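PDB 4OHN: ABC transporter substrate-binding protein from Streptococcus pneumoniae, which binds histidine in a cleft and probably delivers it to an ABC uptake transporter of the bacterial cell membrane. Local coordinates for residues Thr27-Gly32 and Arg180-Tyr185; Tyr85-Glu90 and Ala207-Ser212; Ser100-Glu105 and Glu246-Lys251. All coordinates share one frame; numbering follows the deposited sequence.

Contact 1: residues Thr27-Gly32 and Arg180-Tyr185. With HIS (histidine), chain B.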
loop_
_atom_site.group_PDB
_atom_site.type_symbol
_atom_site.label_atom_id
_atom_site.label_comp_id
_atom_site.label_asym_id
_atom_site.label_seq_id
_atom_site.Cartn_x
_atom_site.Cartn_y
_atom_site.Cartn_z
ATOM N N THR A 27 -3.481 5.476 -7.502
ATOM C CA THR A 27 -2.173 6.088 -7.683
ATOM C C THR A 27 -1.046 5.292 -7.039
ATOM O O THR A 27 0.106 5.690 -7.165
ATOM C CB THR A 27 -2.111 7.512 -7.104
ATOM O OG1 THR A 27 -2.184 7.515 -5.665
ATOM C CG2 THR A 27 -3.186 8.402 -7.652
ATOM N N PHE A 28 -1.342 4.189 -6.342
ATOM C CA PHE A 28 -0.315 3.577 -5.489
ATOM C C PHE A 28 0.609 2.621 -6.262
ATOM O O PHE A 28 0.435 1.404 -6.263
ATOM C CB PHE A 28 -0.939 2.912 -4.270
ATOM C CG PHE A 28 0.077 2.616 -3.184
ATOM C CD1 PHE A 28 0.554 3.622 -2.383
ATOM C CD2 PHE A 28 0.568 1.345 -2.998
ATOM C CE1 PHE A 28 1.499 3.376 -1.408
ATOM C CE2 PHE A 28 1.518 1.090 -2.017
ATOM C CZ PHE A 28 1.987 2.116 -1.224
ATOM N N VAL A 29 1.615 3.197 -6.899
ATOM C CA VAL A 29 2.614 2.431 -7.628
ATOM C C VAL A 29 3.528 1.701 -6.657
ATOM O O VAL A 29 3.747 2.153 -5.537
ATOM C CB VAL A 29 3.501 3.322 -8.529
ATOM C CG1 VAL A 29 2.692 4.017 -9.597
ATOM C CG2 VAL A 29 4.283 4.375 -7.710
ATOM N N PRO A 30 4.087 0.558 -7.063
ATOM C CA PRO A 30 3.795 -0.201 -8.273
ATOM C C PRO A 30 2.717 -1.252 -8.023
ATOM O O PRO A 30 2.665 -2.244 -8.749
ATOM C CB PRO A 30 5.125 -0.899 -8.531
ATOM C CG PRO A 30 5.598 -1.240 -7.165
ATOM C CD PRO A 30 5.113 -0.117 -6.249
ATOM N N MET A 31 1.867 -1.052 -7.018
ATOM C CA MET A 31 0.954 -2.114 -6.592
ATOM C C MET A 31 -0.317 -2.147 -7.422
ATOM O O MET A 31 -0.750 -3.216 -7.870
ATOM C CB MET A 31 0.627 -1.943 -5.105
ATOM C CG MET A 31 1.868 -1.811 -4.185
ATOM S SD MET A 31 3.125 -3.108 -4.418
ATOM C CE MET A 31 2.275 -4.512 -3.684
ATOM N N GLY A 32 -0.948 -1.011 -7.630
ATOM C CA GLY A 32 -2.144 -0.944 -8.442
ATOM C C GLY A 32 -2.399 0.499 -8.783
ATOM O O GLY A 32 -2.583 1.314 -7.883
ATOM N N ARG A 180 8.330 2.722 1.124
ATOM C CA ARG A 180 9.542 2.558 0.337
ATOM C C ARG A 180 9.246 1.981 -1.040
ATOM O O ARG A 180 9.837 2.392 -2.020
ATOM C CB ARG A 180 10.563 1.708 1.089
ATOM C CG ARG A 180 11.983 1.763 0.504
ATOM C CD ARG A 180 12.983 1.119 1.479
ATOM N NE ARG A 180 14.342 1.624 1.337
ATOM C CZ ARG A 180 15.293 1.463 2.254
ATOM N NH1 ARG A 180 15.025 0.825 3.382
ATOM N NH2 ARG A 180 16.509 1.946 2.049
ATOM N N VAL A 181 8.325 1.022 -1.148
ATOM C CA VAL A 181 8.068 0.436 -2.465
ATOM C C VAL A 181 7.557 1.481 -3.431
ATOM O O VAL A 181 7.897 1.478 -4.602
ATOM C CB VAL A 181 7.070 -0.749 -2.461
ATOM C CG1 VAL A 181 7.595 -1.891 -1.604
ATOM C CG2 VAL A 181 5.658 -0.306 -2.039
ATOM N N TYR A 182 6.733 2.390 -2.937
ATOM C CA TYR A 182 6.244 3.450 -3.805
ATOM C C TYR A 182 7.378 4.392 -4.194
ATOM O O TYR A 182 7.583 4.680 -5.370
ATOM C CB TYR A 182 5.103 4.193 -3.106
ATOM C CG TYR A 182 4.438 5.294 -3.906
ATOM C CD1 TYR A 182 3.093 5.268 -4.198
ATOM C CD2 TYR A 182 5.151 6.368 -4.377
ATOM C CE1 TYR A 182 2.505 6.296 -4.938
ATOM C CE2 TYR A 182 4.584 7.340 -5.090
ATOM C CZ TYR A 182 3.284 7.313 -5.376
ATOM O OH TYR A 182 2.761 8.376 -6.122
ATOM N N ALA A 183 8.110 4.887 -3.199
ATOM C CA ALA A 183 9.165 5.850 -3.470
ATOM C C ALA A 183 10.158 5.310 -4.477
ATOM O O ALA A 183 10.504 6.019 -5.442
ATOM C CB ALA A 183 9.869 6.235 -2.171
ATOM N N ASN A 184 10.617 4.077 -4.289
ATOM C CA ASN A 184 11.622 3.486 -5.192
ATOM C C ASN A 184 11.094 3.426 -6.624
ATOM O O ASN A 184 11.775 3.825 -7.572
ATOM C CB ASN A 184 11.989 2.063 -4.755
ATOM C CG ASN A 184 12.882 2.008 -3.521
ATOM O OD1 ASN A 184 13.505 2.989 -3.140
ATOM N ND2 ASN A 184 12.970 0.820 -2.914
ATOM N N TYR A 185 9.873 2.934 -6.806
ATOM C CA TYR A 185 9.337 2.784 -8.147
ATOM C C TYR A 185 9.060 4.144 -8.797
ATOM O O TYR A 185 9.422 4.384 -9.957
ATOM C CB TYR A 185 8.058 1.927 -8.129
ATOM C CG TYR A 185 7.522 1.643 -9.503
ATOM C CD1 TYR A 185 6.674 2.539 -10.132
ATOM C CD2 TYR A 185 7.874 0.482 -10.177
ATOM C CE1 TYR A 185 6.196 2.315 -11.398
ATOM C CE2 TYR A 185 7.400 0.238 -11.438
ATOM C CZ TYR A 185 6.549 1.149 -12.045
ATOM O OH TYR A 185 6.062 0.895 -13.313
HETATM N N HIS B . 0.809 1.000 2.837
HETATM C CA HIS B . 0.018 2.203 3.197
HETATM C C HIS B . -1.332 1.812 3.754
HETATM O O HIS B . -1.647 0.601 3.802
HETATM C CB HIS B . -0.077 3.218 2.033
HETATM C CG HIS B . -1.042 2.904 0.927
HETATM N ND1 HIS B . -1.752 3.911 0.294
HETATM C CD2 HIS B . -1.353 1.761 0.268
HETATM C CE1 HIS B . -2.476 3.393 -0.678
HETATM N NE2 HIS B . -2.248 2.090 -0.721
HETATM O OXT HIS B . -2.070 2.735 4.159
#

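Contact 2: residues Tyr85-Glu90 and Ala207-Ser212. With HIS (histidine), chain B; ACT (acetate ion), chain D.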
loop_
_atom_site.group_PDB
_atom_site.type_symbol
_atom_site.label_atom_id
_atom_site.label_comp_id
_atom_site.label_asym_id
_atom_site.label_seq_id
_atom_site.Cartn_x
_atom_site.Cartn_y
_atom_site.Cartn_z
ATOM N N TYR A 85 -1.597 -2.886 1.064
ATOM C CA TYR A 85 -2.336 -2.595 2.283
ATOM C C TYR A 85 -1.559 -3.148 3.481
ATOM O O TYR A 85 -1.451 -4.370 3.669
ATOM C CB TYR A 85 -3.735 -3.190 2.181
ATOM C CG TYR A 85 -4.731 -2.848 3.270
ATOM C CD1 TYR A 85 -4.834 -1.571 3.808
ATOM C CD2 TYR A 85 -5.631 -3.796 3.708
ATOM C CE1 TYR A 85 -5.792 -1.268 4.767
ATOM C CE2 TYR A 85 -6.582 -3.503 4.660
ATOM C CZ TYR A 85 -6.658 -2.244 5.190
ATOM O OH TYR A 85 -7.608 -2.004 6.135
ATOM N N SER A 86 -1.024 -2.265 4.312
ATOM C CA SER A 86 -0.185 -2.669 5.438
ATOM C C SER A 86 -1.006 -3.302 6.543
ATOM O O SER A 86 -2.000 -2.726 7.008
ATOM C CB SER A 86 0.559 -1.458 5.978
ATOM O OG SER A 86 1.359 -0.910 4.938
ATOM N N ALA A 87 -0.581 -4.488 6.968
ATOM C CA ALA A 87 -1.280 -5.258 7.998
ATOM C C ALA A 87 -0.805 -4.843 9.364
ATOM O O ALA A 87 0.215 -5.333 9.857
ATOM C CB ALA A 87 -1.064 -6.754 7.784
ATOM N N THR A 88 -1.539 -3.925 9.973
ATOM C CA THR A 88 -1.164 -3.346 11.261
ATOM C C THR A 88 -2.101 -3.810 12.363
ATOM O O THR A 88 -3.227 -4.211 12.103
ATOM C CB THR A 88 -1.211 -1.814 11.200
ATOM O OG1 THR A 88 -2.568 -1.392 11.076
ATOM C CG2 THR A 88 -0.409 -1.284 10.011
ATOM N N ASP A 89 -1.633 -3.742 13.608
ATOM C CA ASP A 89 -2.449 -4.148 14.742
ATOM C C ASP A 89 -3.733 -3.357 14.832
ATOM O O ASP A 89 -4.784 -3.911 15.110
ATOM C CB ASP A 89 -1.679 -3.964 16.051
ATOM C CG ASP A 89 -0.607 -5.014 16.259
ATOM O OD1 ASP A 89 -0.589 -6.018 15.520
ATOM O OD2 ASP A 89 0.213 -4.839 17.183
ATOM N N GLU A 90 -3.634 -2.049 14.610
ATOM C CA GLU A 90 -4.796 -1.172 14.624
ATOM C C GLU A 90 -5.840 -1.664 13.617
ATOM O O GLU A 90 -7.022 -1.768 13.932
ATOM C CB GLU A 90 -4.343 0.253 14.293
ATOM C CG GLU A 90 -5.362 1.364 14.471
ATOM C CD GLU A 90 -4.765 2.739 14.153
ATOM O OE1 GLU A 90 -3.715 3.099 14.734
ATOM O OE2 GLU A 90 -5.336 3.457 13.307
ATOM N N ALA A 207 4.322 -5.336 6.715
ATOM C CA ALA A 207 4.049 -6.291 5.655
ATOM C C ALA A 207 2.711 -5.965 5.023
ATOM O O ALA A 207 1.781 -5.510 5.686
ATOM C CB ALA A 207 4.058 -7.701 6.179
ATOM N N PHE A 208 2.635 -6.214 3.726
ATOM C CA PHE A 208 1.406 -6.067 2.974
ATOM C C PHE A 208 0.608 -7.359 3.025
ATOM O O PHE A 208 1.158 -8.465 2.954
ATOM C CB PHE A 208 1.707 -5.787 1.500
ATOM C CG PHE A 208 2.367 -4.451 1.208
ATOM C CD1 PHE A 208 2.211 -3.346 2.020
ATOM C CD2 PHE A 208 3.099 -4.298 0.032
ATOM C CE1 PHE A 208 2.799 -2.135 1.691
ATOM C CE2 PHE A 208 3.679 -3.091 -0.289
ATOM C CZ PHE A 208 3.531 -2.012 0.535
ATOM N N ALA A 209 -0.704 -7.228 3.136
ATOM C CA ALA A 209 -1.610 -8.362 3.088
ATOM C C ALA A 209 -2.916 -7.876 2.458
ATOM O O ALA A 209 -3.082 -6.700 2.113
ATOM C CB ALA A 209 -1.844 -8.935 4.493
ATOM N N VAL A 210 -3.865 -8.795 2.301
ATOM C CA VAL A 210 -5.154 -8.497 1.707
ATOM C C VAL A 210 -6.193 -8.386 2.802
ATOM O O VAL A 210 -6.295 -9.279 3.643
ATOM C CB VAL A 210 -5.558 -9.595 0.705
ATOM C CG1 VAL A 210 -6.846 -9.202 -0.011
ATOM C CG2 VAL A 210 -4.441 -9.838 -0.305
ATOM N N GLY A 211 -6.947 -7.293 2.800
ATOM C CA GLY A 211 -7.969 -7.074 3.808
ATOM C C GLY A 211 -9.359 -7.459 3.365
ATOM O O GLY A 211 -9.752 -7.141 2.242
ATOM N N SER A 212 -10.102 -8.103 4.270
ATOM C CA SER A 212 -11.493 -8.480 4.052
ATOM C C SER A 212 -12.329 -8.129 5.257
ATOM O O SER A 212 -11.821 -7.841 6.331
ATOM C CB SER A 212 -11.640 -9.997 3.797
ATOM O OG SER A 212 -11.575 -10.740 5.003
HETATM N N HIS B . 0.809 1.000 2.837
HETATM C CA HIS B . 0.018 2.203 3.197
HETATM C C HIS B . -1.332 1.812 3.754
HETATM O O HIS B . -1.647 0.601 3.802
HETATM C CB HIS B . -0.077 3.218 2.033
HETATM C CG HIS B . -1.042 2.904 0.927
HETATM N ND1 HIS B . -1.752 3.911 0.294
HETATM C CD2 HIS B . -1.353 1.761 0.268
HETATM C CE1 HIS B . -2.476 3.393 -0.678
HETATM N NE2 HIS B . -2.248 2.090 -0.721
HETATM O OXT HIS B . -2.070 2.735 4.159
HETATM C C ACT D . -8.543 0.692 8.045
HETATM O O ACT D . -7.808 0.499 7.068
HETATM O OXT ACT D . -8.451 1.826 8.560
HETATM C CH3 ACT D . -9.462 -0.377 8.557
HETATM O O HOH W 1 -2.525 -5.279 -0.253
HETATM O O HOH W 2 2.820 -5.432 9.134
#

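Contact 3: residues Ser100-Glu105 and Glu246-Lys251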
loop_
_atom_site.group_PDB
_atom_site.type_symbol
_atom_site.label_atom_id
_atom_site.label_comp_id
_atom_site.label_asym_id
_atom_site.label_seq_id
_atom_site.Cartn_x
_atom_site.Cartn_y
_atom_site.Cartn_z
ATOM N N SER A 100 0.559 -12.409 4.875
ATOM C CA SER A 100 1.296 -11.334 4.234
ATOM C C SER A 100 2.118 -11.853 3.050
ATOM O O SER A 100 2.624 -12.975 3.070
ATOM C CB SER A 100 2.169 -10.609 5.255
ATOM O OG SER A 100 1.370 -9.991 6.260
ATOM N N TYR A 101 2.270 -11.026 2.020
ATOM C CA TYR A 101 2.935 -11.466 0.789
ATOM C C TYR A 101 4.175 -10.679 0.422
ATOM O O TYR A 101 4.866 -11.052 -0.521
ATOM C CB TYR A 101 1.946 -11.515 -0.387
ATOM C CG TYR A 101 1.306 -10.200 -0.708
ATOM C CD1 TYR A 101 1.918 -9.299 -1.552
ATOM C CD2 TYR A 101 0.084 -9.841 -0.143
ATOM C CE1 TYR A 101 1.330 -8.070 -1.842
ATOM C CE2 TYR A 101 -0.502 -8.613 -0.422
ATOM C CZ TYR A 101 0.133 -7.740 -1.257
ATOM O OH TYR A 101 -0.425 -6.518 -1.576
ATOM N N MET A 102 4.439 -9.571 1.123
ATOM C CA MET A 102 5.570 -8.664 0.830
ATOM C C MET A 102 5.934 -7.805 2.056
ATOM O O MET A 102 5.043 -7.286 2.728
ATOM C CB MET A 102 5.186 -7.741 -0.339
ATOM C CG MET A 102 6.331 -6.903 -0.922
ATOM S SD MET A 102 5.843 -5.814 -2.291
ATOM C CE MET A 102 5.056 -6.943 -3.428
ATOM N N LYS A 103 7.227 -7.622 2.335
ATOM C CA LYS A 103 7.640 -6.672 3.356
ATOM C C LYS A 103 7.618 -5.258 2.798
ATOM O O LYS A 103 7.725 -5.035 1.597
ATOM C CB LYS A 103 9.050 -6.991 3.859
ATOM C CG LYS A 103 9.196 -8.413 4.399
ATOM C CD LYS A 103 8.184 -8.705 5.499
ATOM C CE LYS A 103 8.321 -10.120 6.024
ATOM N NZ LYS A 103 7.495 -10.330 7.241
ATOM N N ASN A 104 7.526 -4.288 3.700
ATOM C CA ASN A 104 7.554 -2.888 3.322
ATOM C C ASN A 104 8.100 -2.088 4.483
ATOM O O ASN A 104 8.094 -2.560 5.624
ATOM C CB ASN A 104 6.142 -2.432 2.970
ATOM C CG ASN A 104 6.068 -0.974 2.552
ATOM O OD1 ASN A 104 6.791 -0.511 1.629
ATOM N ND2 ASN A 104 5.260 -0.218 3.297
ATOM N N GLU A 105 8.612 -0.904 4.191
ATOM C CA GLU A 105 9.108 -0.000 5.216
ATOM C C GLU A 105 8.621 1.390 4.920
ATOM O O GLU A 105 8.426 1.748 3.769
ATOM C CB GLU A 105 10.635 0.009 5.269
ATOM C CG GLU A 105 11.263 -1.345 5.620
ATOM C CD GLU A 105 11.289 -2.333 4.452
ATOM O OE1 GLU A 105 11.687 -1.945 3.330
ATOM O OE2 GLU A 105 10.922 -3.510 4.659
ATOM N N GLU A 246 13.394 -8.428 -8.303
ATOM C CA GLU A 246 13.893 -9.279 -7.229
ATOM C C GLU A 246 12.744 -10.131 -6.737
ATOM O O GLU A 246 11.602 -9.873 -7.088
ATOM C CB GLU A 246 14.432 -8.444 -6.063
ATOM C CG GLU A 246 13.357 -7.633 -5.319
ATOM C CD GLU A 246 13.861 -7.006 -4.030
ATOM O OE1 GLU A 246 14.710 -7.622 -3.350
ATOM O OE2 GLU A 246 13.402 -5.894 -3.691
ATOM N N ASP A 247 13.063 -11.116 -5.902
ATOM C CA ASP A 247 12.085 -11.993 -5.271
ATOM C C ASP A 247 11.672 -11.425 -3.904
ATOM O O ASP A 247 12.443 -11.472 -2.941
ATOM C CB ASP A 247 12.721 -13.384 -5.126
ATOM C CG ASP A 247 11.864 -14.360 -4.350
ATOM O OD1 ASP A 247 10.699 -14.039 -4.065
ATOM O OD2 ASP A 247 12.358 -15.468 -4.041
ATOM N N VAL A 248 10.457 -10.886 -3.824
ATOM C CA VAL A 248 9.986 -10.238 -2.604
ATOM C C VAL A 248 9.240 -11.213 -1.707
ATOM O O VAL A 248 8.625 -10.810 -0.723
ATOM C CB VAL A 248 9.060 -9.037 -2.914
ATOM C CG1 VAL A 248 9.832 -7.954 -3.670
ATOM C CG2 VAL A 248 7.826 -9.502 -3.682
ATOM N N ALA A 249 9.291 -12.496 -2.045
ATOM C CA ALA A 249 8.579 -13.496 -1.265
ATOM C C ALA A 249 9.101 -13.499 0.158
ATOM O O ALA A 249 10.302 -13.346 0.389
ATOM C CB ALA A 249 8.725 -14.880 -1.891
ATOM N N THR A 250 8.190 -13.680 1.108
ATOM C CA THR A 250 8.524 -13.619 2.523
ATOM C C THR A 250 9.234 -14.887 3.012
ATOM O O THR A 250 9.336 -15.114 4.217
ATOM C CB THR A 250 7.259 -13.385 3.372
ATOM O OG1 THR A 250 6.324 -14.446 3.143
ATOM C CG2 THR A 250 6.607 -12.048 3.013
ATOM N N LYS A 251 9.721 -15.705 2.079
ATOM C CA LYS A 251 10.505 -16.891 2.417
ATOM C C LYS A 251 11.952 -16.734 1.957
ATOM O O LYS A 251 12.214 -16.297 0.838
ATOM C CB LYS A 251 9.890 -18.146 1.793
ATOM C CG LYS A 251 10.681 -19.419 2.066
ATOM C CD LYS A 251 9.899 -20.661 1.664
ATOM C CE LYS A 251 10.727 -21.926 1.838
ATOM N NZ LYS A 251 11.188 -22.121 3.240
HETATM O O HOH W 3 4.252 -14.094 4.767
HETATM O O HOH W 4 5.629 -13.748 0.006
HETATM O O HOH W 5 9.350 -8.915 0.862
#

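Contact 1: residues Thr27-Gly32 and Arg180-Tyr185
V29 and Y182 meet where residues 27-32 turn past the start of helix 180-189, their CA atoms 5.4 Å apart. F28 is the centre of an inverse gamma turn, F28 O accepts from the N-H groups of M31 and G32, and the peptide bond before P30 is cis. This compact turn packs F28, V29 and P30 against the helix, consistent with the two lobes of a solute-binding protein meeting beside the closed ligand site. No hydrogen bond joins the segments: V29 O lies 3.3 Å from Y182 CA, a CA-H...O contact, and is buried with no other partner.

V29 CG2 sits over the centre of the Y182 ring, 3.6 Å from the centroid and almost on the ring normal. Y182 CG is anti to the backbone N (chi1 -177°), and the ring beyond it extends to T27, with CE1 3.3 Å from T27 O. F28 CD1 comes to 3.5 Å from Y182 CD1, at the edge of the tyrosine ring, the two planes inclined at 53°. P30 CB rests over one face of the Y185 ring, offset toward the rim and 3.5 Å from CD2. The imidazole of the bound histidine covers one face of F28, its CD2 3.5 Å above the centre of the ring, so Y182 is a second-shell neighbour of the ligand.

Y182 OH is hydrogen-bonded to N162 of helix 161-169, and the Y182 ring also meets F161. W243 of helix 235-244 touches P30 and Y185, while strand 27-28 is an outer strand of the small antiparallel sheet with 32-34 and 40-41.

Contact 2: residues Tyr85-Glu90 and Ala207-Ser212
S86 and F208 lie beside the amino group of the bound histidine, S86 OG at the edge of the phenylalanine ring and 3.8 Å from F208 CE1. S86 holds the ligand at two points. Its backbone N-H gives a nearly straight bond to the ligand carboxylate O (3.0 Å, 176°), while the ligand N donates to S86 OG at 2.9 Å. With OG anti to the carbonyl carbon and beside the backbone N (chi1 -59°), the hydroxyl and the amide serve the same amino acid. R91 reaches both the ligand and S86 O. E206 OE1 is also hydrogen-bonded to S86 OG, which probably helps to orient the hydroxyl.

The next shell is backbone. S86 and F208 form a single antiparallel bridge as a non-hydrogen-bonded pair, framed by A209 N to Y85 O at 3.0 Å and A87 N to A207 O at 2.9 Å. Beyond these bonds, one water links Y85 N to A209 O, and another joins A87 O to A207 N. A87 CB and A209 CB are in apolar contact at 4.0 Å. Y85 presents its ring edge to G211, CD2 3.8 Å from G211 N, and its OH donates to an acetate ion probably taken up from the crystallisation liquor.

Further out, T88, the N-cap residue of helix 89-92, caps R91 N. The ligand carboxylate is held by a backbone amide and probably the arginine, and the amino group by a hydroxyl and probably the carboxylate of D179, as in other family 3 solute-binding proteins for amino acids.

Contact 3: residues Ser100-Glu105 and Glu246-Lys251
T250 and M102 meet through the methyl of the threonine: chi1 of 59° puts OG1 between the backbone N and the carbonyl carbon, which leaves CG2 anti to the carbonyl carbon and 3.8 Å from M102 N. The same CG2 touches K103 CE at 4.0 Å, the two side chains crossing at about a right angle. T250 is poorly ordered, so these distances are less certain. M102 CG is anti to the backbone N (chi1 -170°), and the chain bends at chi3. In the conformer described here, one of two, M102 crosses V248 at a slant and CE reaches V248 CG2 at 3.8 Å; the detail at this tip is therefore also less certain.

No direct hydrogen bond spans the two segments. Three waters do the work instead. One bridges S100 O and T250 OG1. A second donates to Y101 O at 2.9 Å and accepts from T250 N at 2.8 Å. The third accepts from K103 N at 2.9 Å and donates to V248 O at 2.6 Å. Carbonyl and amide groups of both chains are thus satisfied through a thin layer of solvent, with apolar contact left to V248, M102, K103 CE and the T250 methyl.

The tail is shaped from within by D247, whose OD1 accepts from A249 N at 2.9 Å, the donor standing above the carboxylate plane. Q237 also binds D247 OD1, while S240 holds V248 N and E246 O, tying the turn to helix 235-244. F244 of that helix and F43 pack on M102. The C-terminal tail thus carries an Asx turn at D247-A249, and the contact lays it against the start of strand 102-111 of the solute-binding fold, joined by three waters and a few apolar contacts.

How the contacts relate
Contacts 1, 2 and 3 lie 13 to 16 Å apart between centres, and along the chain every pair of them alternates: 27-32, 85-90, 100-105, 180-185, 207-212, then 246-251. Strands 102-111 and 206-212 are neighbours in one sheet, where the backbone of F208 probably bonds to Y101 and M102 and so joins contact 2 to contact 3. E105 O probably accepts from R180 N between contacts 3 and 1, while M31 and V181 of contact 1 pack on F208 of contact 2. Contacts 1 and 2 supply different parts of the histidine site, side chain and amino-acid head, and thus bring remote segments together at the ligand; contact 3 attaches the C-terminal tail outside it.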